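Local coordinates for HD domain-containing protein (Aquifex aeolicus, PDB 2HEK) that is of unknown function but carries a zinc-binding HD domain, binds GDP and may act as a dGTPase, at residues F215-V220 with K347-Y352; V225-S230 with D314-E319. All coordinates share one frame; numbering follows the deposited sequence.

Interaction 1: F215-V220 with K347-Y352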
loop_
_atom_site.group_PDB
_atom_site.type_symbol
_atom_site.label_atom_id
_atom_site.label_comp_id
_atom_site.label_asym_id
_atom_site.label_seq_id
_atom_site.Cartn_x
_atom_site.Cartn_y
_atom_site.Cartn_z
ATOM N N PHE A 215 7.694 11.788 -13.390
ATOM C CA PHE A 215 7.358 10.413 -13.804
ATOM C C PHE A 215 6.080 10.306 -14.628
ATOM O O PHE A 215 6.039 9.582 -15.625
ATOM C CB PHE A 215 7.296 9.481 -12.610
ATOM C CG PHE A 215 8.656 9.049 -12.125
ATOM C CD1 PHE A 215 9.068 9.315 -10.823
ATOM C CD2 PHE A 215 9.511 8.342 -12.978
ATOM C CE1 PHE A 215 10.348 8.863 -10.355
ATOM C CE2 PHE A 215 10.777 7.910 -12.545
ATOM C CZ PHE A 215 11.191 8.192 -11.210
ATOM N N MET A 216 5.026 11.013 -14.229
ATOM C CA MET A 216 3.792 10.948 -15.014
ATOM C C MET A 216 4.006 11.448 -16.442
ATOM O O MET A 216 3.451 10.874 -17.382
ATOM C CB MET A 216 2.647 11.698 -14.335
ATOM C CG MET A 216 2.180 11.022 -13.026
ATOM S SD MET A 216 1.721 9.248 -13.279
ATOM C CE MET A 216 0.405 9.372 -14.463
ATOM N N TYR A 217 4.790 12.514 -16.608
ATOM C CA TYR A 217 5.097 13.028 -17.958
ATOM C C TYR A 217 5.890 12.058 -18.803
ATOM O O TYR A 217 5.510 11.775 -19.949
ATOM C CB TYR A 217 5.787 14.417 -17.912
ATOM C CG TYR A 217 4.744 15.471 -17.827
ATOM C CD1 TYR A 217 4.237 15.866 -16.590
ATOM C CD2 TYR A 217 4.159 15.982 -18.981
ATOM C CE1 TYR A 217 3.197 16.773 -16.503
ATOM C CE2 TYR A 217 3.122 16.908 -18.913
ATOM C CZ TYR A 217 2.653 17.299 -17.666
ATOM O OH TYR A 217 1.630 18.224 -17.567
ATOM N N VAL A 218 6.977 11.517 -18.247
ATOM C CA VAL A 218 7.807 10.627 -19.061
ATOM C C VAL A 218 7.130 9.284 -19.329
ATOM O O VAL A 218 7.255 8.727 -20.433
ATOM C CB VAL A 218 9.254 10.444 -18.531
ATOM C CG1 VAL A 218 9.971 11.781 -18.597
ATOM C CG2 VAL A 218 9.295 9.833 -17.123
ATOM N N GLN A 219 6.392 8.782 -18.344
ATOM C CA GLN A 219 5.833 7.430 -18.487
ATOM C C GLN A 219 4.518 7.450 -19.278
ATOM O O GLN A 219 4.263 6.547 -20.098
ATOM C CB GLN A 219 5.696 6.741 -17.107
ATOM C CG GLN A 219 5.018 5.350 -17.080
ATOM C CD GLN A 219 5.990 4.193 -17.409
ATOM O OE1 GLN A 219 7.100 4.420 -17.905
ATOM N NE2 GLN A 219 5.563 2.949 -17.131
ATOM N N VAL A 220 3.675 8.459 -19.029
ATOM C CA VAL A 220 2.300 8.445 -19.576
ATOM C C VAL A 220 2.002 9.580 -20.579
ATOM O O VAL A 220 1.703 9.307 -21.754
ATOM C CB VAL A 220 1.201 8.460 -18.446
ATOM C CG1 VAL A 220 -0.186 8.480 -19.083
ATOM C CG2 VAL A 220 1.349 7.251 -17.486
ATOM N N LYS A 347 16.182 19.225 -14.699
ATOM C CA LYS A 347 16.225 19.664 -16.085
ATOM C C LYS A 347 14.852 19.467 -16.769
ATOM O O LYS A 347 14.081 18.592 -16.373
ATOM C CB LYS A 347 17.344 18.916 -16.823
ATOM C CG LYS A 347 18.773 19.267 -16.342
ATOM C CD LYS A 347 19.844 18.328 -16.955
ATOM C CE LYS A 347 21.260 18.943 -16.865
ATOM N NZ LYS A 347 22.326 18.064 -17.458
ATOM N N PRO A 348 14.539 20.292 -17.785
ATOM C CA PRO A 348 13.297 20.093 -18.529
ATOM C C PRO A 348 13.288 18.803 -19.350
ATOM O O PRO A 348 14.335 18.247 -19.686
ATOM C CB PRO A 348 13.238 21.301 -19.462
ATOM C CG PRO A 348 14.693 21.705 -19.638
ATOM C CD PRO A 348 15.308 21.447 -18.289
ATOM N N ILE A 349 12.096 18.303 -19.623
ATOM C CA ILE A 349 11.956 17.151 -20.497
ATOM C C ILE A 349 11.966 17.679 -21.932
ATOM O O ILE A 349 11.198 18.577 -22.264
ATOM C CB ILE A 349 10.624 16.388 -20.185
ATOM C CG1 ILE A 349 10.661 15.818 -18.755
ATOM C CG2 ILE A 349 10.304 15.310 -21.275
ATOM C CD1 ILE A 349 9.223 15.569 -18.134
ATOM N N LYS A 350 12.804 17.106 -22.783
ATOM C CA LYS A 350 12.852 17.499 -24.212
ATOM C C LYS A 350 12.829 16.248 -25.039
ATOM O O LYS A 350 13.764 15.460 -24.971
ATOM C CB LYS A 350 14.150 18.264 -24.510
ATOM C CG LYS A 350 14.179 19.693 -23.978
ATOM C CD LYS A 350 15.612 20.256 -23.956
ATOM C CE LYS A 350 16.054 20.795 -25.312
ATOM N NZ LYS A 350 15.381 22.106 -25.621
ATOM N N LEU A 351 11.774 16.041 -25.828
ATOM C CA LEU A 351 11.683 14.836 -26.628
ATOM C C LEU A 351 11.222 15.199 -28.015
ATOM O O LEU A 351 10.289 16.009 -28.176
ATOM C CB LEU A 351 10.694 13.821 -25.998
ATOM C CG LEU A 351 11.086 13.124 -24.677
ATOM C CD1 LEU A 351 9.822 12.650 -23.932
ATOM C CD2 LEU A 351 12.014 11.944 -24.915
ATOM N N TYR A 352 11.845 14.586 -29.018
ATOM C CA TYR A 352 11.468 14.864 -30.411
ATOM C C TYR A 352 11.173 13.550 -31.053
ATOM O O TYR A 352 11.951 12.625 -30.953
ATOM C CB TYR A 352 12.612 15.604 -31.157
ATOM C CG TYR A 352 13.120 16.739 -30.323
ATOM C CD1 TYR A 352 14.243 16.576 -29.524
ATOM C CD2 TYR A 352 12.419 17.935 -30.263
ATOM C CE1 TYR A 352 14.688 17.611 -28.717
ATOM C CE2 TYR A 352 12.827 18.946 -29.438
ATOM C CZ TYR A 352 13.982 18.777 -28.691
ATOM O OH TYR A 352 14.393 19.786 -27.872
#
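I349 meets the helix through the far end of its longer branch. Its CD1 methyl lies 3.6 Å from CB of Y217 and 3.9 Å from CG1 of V218, so one methyl bridges two consecutive helical residues. All of this is apolar contact. V218 and I349 run obliquely past one another, and CG1 of I349 follows at 4.1 Å from V218 CG1. Two torsions carry the methyl there: CG1 stands opposite the carbonyl carbon (chi1 -64°), and the chain then runs nearly extended (chi2 156°). Y217 offers its CB, while its ring leads off from I349 towards K318 and packs edge-to-face with Y221 and F222.

In the fold, this is a helix lying on an antiparallel sheet. Helix 203-221 rests against strand 349-356, the middle strand of three. I349 also packs on Y214 of the same helix and on F222 just beyond its end.

No hydrogen bond joins the two segments. Within the helix, Q219 N bonds to F215 O and V220 N to M216 O, and a wider pi-type turn runs through 217-220.

Elsewhere on this helix, M216 packs on L166 and A170 of helix 160-173, which also holds the zinc ligand D161. V218 and Q219 pack on R204 of the second subunit.

Interaction 2: V225-S230 with D314-E319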
loop_
_atom_site.group_PDB
_atom_site.type_symbol
_atom_site.label_atom_id
_atom_site.label_comp_id
_atom_site.label_asym_id
_atom_site.label_seq_id
_atom_site.Cartn_x
_atom_site.Cartn_y
_atom_site.Cartn_z
ATOM N N VAL A 225 3.441 6.424 -28.123
ATOM C CA VAL A 225 2.192 5.935 -28.733
ATOM C C VAL A 225 0.999 6.766 -28.294
ATOM O O VAL A 225 0.157 7.070 -29.122
ATOM C CB VAL A 225 1.951 4.415 -28.485
ATOM C CG1 VAL A 225 0.683 3.916 -29.189
ATOM C CG2 VAL A 225 3.167 3.627 -28.912
ATOM N N VAL A 226 0.930 7.146 -27.006
ATOM C CA VAL A 226 -0.100 8.071 -26.543
ATOM C C VAL A 226 -0.097 9.350 -27.425
ATOM O O VAL A 226 -1.154 9.817 -27.855
ATOM C CB VAL A 226 0.077 8.434 -25.039
ATOM C CG1 VAL A 226 -0.843 9.598 -24.659
ATOM C CG2 VAL A 226 -0.217 7.182 -24.152
ATOM N N ARG A 227 1.098 9.878 -27.715
ATOM C CA ARG A 227 1.206 11.113 -28.496
ATOM C C ARG A 227 0.728 10.931 -29.953
ATOM O O ARG A 227 -0.060 11.758 -30.442
ATOM C CB ARG A 227 2.618 11.697 -28.432
ATOM C CG ARG A 227 3.019 12.302 -27.024
ATOM C CD ARG A 227 2.227 13.571 -26.630
ATOM N NE ARG A 227 2.223 14.563 -27.703
ATOM C CZ ARG A 227 1.128 15.083 -28.276
ATOM N NH1 ARG A 227 -0.098 14.764 -27.857
ATOM N NH2 ARG A 227 1.254 15.959 -29.276
ATOM N N ILE A 228 1.126 9.848 -30.611
ATOM C CA ILE A 228 0.688 9.627 -32.035
ATOM C C ILE A 228 -0.829 9.375 -32.166
ATOM O O ILE A 228 -1.494 9.875 -33.096
ATOM C CB ILE A 228 1.563 8.566 -32.819
ATOM C CG1 ILE A 228 1.221 8.534 -34.329
ATOM C CG2 ILE A 228 1.475 7.146 -32.223
ATOM C CD1 ILE A 228 1.540 9.869 -35.069
ATOM N N LEU A 229 -1.392 8.627 -31.220
ATOM C CA LEU A 229 -2.842 8.479 -31.179
ATOM C C LEU A 229 -3.562 9.827 -31.082
ATOM O O LEU A 229 -4.552 10.059 -31.764
ATOM C CB LEU A 229 -3.256 7.554 -30.012
ATOM C CG LEU A 229 -2.797 6.087 -30.182
ATOM C CD1 LEU A 229 -2.997 5.258 -28.875
ATOM C CD2 LEU A 229 -3.533 5.428 -31.363
ATOM N N SER A 230 -3.066 10.719 -30.234
ATOM C CA SER A 230 -3.651 12.051 -30.070
ATOM C C SER A 230 -3.495 12.891 -31.345
ATOM O O SER A 230 -4.411 13.627 -31.718
ATOM C CB SER A 230 -3.009 12.769 -28.880
ATOM O OG SER A 230 -3.602 14.047 -28.699
ATOM N N ASP A 314 6.651 15.427 -33.782
ATOM C CA ASP A 314 6.128 15.866 -32.503
ATOM C C ASP A 314 7.288 16.375 -31.682
ATOM O O ASP A 314 8.302 15.697 -31.572
ATOM C CB ASP A 314 5.409 14.708 -31.786
ATOM C CG ASP A 314 4.573 15.184 -30.599
ATOM O OD1 ASP A 314 3.989 16.283 -30.673
ATOM O OD2 ASP A 314 4.503 14.471 -29.577
ATOM N N GLU A 315 7.142 17.583 -31.137
ATOM C CA GLU A 315 8.161 18.167 -30.266
ATOM C C GLU A 315 7.555 18.405 -28.900
ATOM O O GLU A 315 6.561 19.117 -28.763
ATOM C CB GLU A 315 8.703 19.484 -30.848
ATOM C CG GLU A 315 9.354 19.315 -32.241
ATOM C CD GLU A 315 9.955 20.612 -32.826
ATOM O OE1 GLU A 315 10.153 21.598 -32.085
ATOM O OE2 GLU A 315 10.252 20.632 -34.040
ATOM N N VAL A 316 8.146 17.774 -27.894
ATOM C CA VAL A 316 7.729 17.963 -26.496
ATOM C C VAL A 316 8.858 18.605 -25.678
ATOM O O VAL A 316 9.961 18.064 -25.592
ATOM C CB VAL A 316 7.357 16.627 -25.870
ATOM C CG1 VAL A 316 7.253 16.790 -24.400
ATOM C CG2 VAL A 316 6.066 16.116 -26.456
ATOM N N GLU A 317 8.587 19.771 -25.104
ATOM C CA GLU A 317 9.562 20.470 -24.257
ATOM C C GLU A 317 8.858 21.028 -23.018
ATOM O O GLU A 317 8.201 22.083 -23.098
ATOM C CB GLU A 317 10.305 21.574 -25.039
ATOM C CG GLU A 317 11.332 21.030 -26.059
ATOM C CD GLU A 317 12.027 22.105 -26.907
ATOM O OE1 GLU A 317 11.687 23.306 -26.797
ATOM O OE2 GLU A 317 12.932 21.731 -27.692
ATOM N N LYS A 318 9.004 20.307 -21.890
ATOM C CA LYS A 318 8.252 20.549 -20.653
ATOM C C LYS A 318 9.106 20.767 -19.394
ATOM O O LYS A 318 9.970 19.947 -19.046
ATOM C CB LYS A 318 7.319 19.377 -20.396
ATOM C CG LYS A 318 6.395 19.560 -19.227
ATOM C CD LYS A 318 5.253 20.489 -19.618
ATOM C CE LYS A 318 4.321 20.778 -18.441
ATOM N NZ LYS A 318 2.982 21.283 -18.884
ATOM N N GLU A 319 8.814 21.850 -18.684
ATOM C CA GLU A 319 9.563 22.235 -17.498
ATOM C C GLU A 319 9.113 21.439 -16.282
ATOM O O GLU A 319 7.954 21.447 -15.928
ATOM C CB GLU A 319 9.376 23.732 -17.203
ATOM C CG GLU A 319 10.327 24.682 -17.956
ATOM C CD GLU A 319 10.320 26.081 -17.352
ATOM O OE1 GLU A 319 9.232 26.711 -17.302
ATOM O OE2 GLU A 319 11.400 26.545 -16.913
#
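R227 grips the carboxylate of D314 side-on with two nitrogens, one for each oxygen. NE donates to D314 OD2 at 3.0 Å, meeting that oxygen on its syn side, while NH2 donates to D314 OD1 at 3.1 Å. The second bond is the straighter, with 162° at the hydrogen against 140° for the first. The pair is not the flat ring of an ideal bidentate bridge, because the guanidinium and carboxylate planes are 52° apart: OD1 lies in the guanidinium plane, yet NH2 approaches it from above the carboxylate. Two bonds between two flat groups should still restrict the rotation of both.

The arginine's own carbons come next. Bends at chi2 and chi3 fold the chain back over OD2, with R227 CB at 3.5 Å and R227 CG at 3.7 Å from that oxygen. Beside the bridge, CG2 of V316 sits 4.3 Å from R227 NE, approaching the guanidinium obliquely.

Here helix 224-240 lies against strand 311-318, an outer strand of the three-stranded antiparallel sheet within this chain. The strand's alternation decides who faces the helix: D314 and V316 direct their CB atoms to it, whereas E315 between them points away.

Further out, Y355 of the adjoining strand 349-356 touches both partners of the bridge, as well as I228. Backbone hydrogen bonds of D314 with R353 and V316 with L351 tie this strand to its neighbour. F222 packs on V316 from the loop before the helix. D314 is buried, and the arginine probably offsets the cost of its charge there. Two residues before R227 on the same helix, V225 touches a bound GDP.

How the interactions relate
From the N terminus, helix 203-221 supplies the first half of interaction 1 and helix 224-240, next in the chain, the first half of interaction 2. With 83 residues between the segments 225-230 and 314-319, strand 311-318 closes interaction 2 on the second helix. The chain then goes on to strand 349-356, which returns to the first helix and closes interaction 1. The shorter loop therefore sits wholly within the longer one, and the two do not cross. Both end on one sheet, where the strands are antiparallel neighbours, and P348 CB packs 3.6 Å from K318 O. Two successive helices are thus tied to adjacent strands, with contact centres about 9 Å apart.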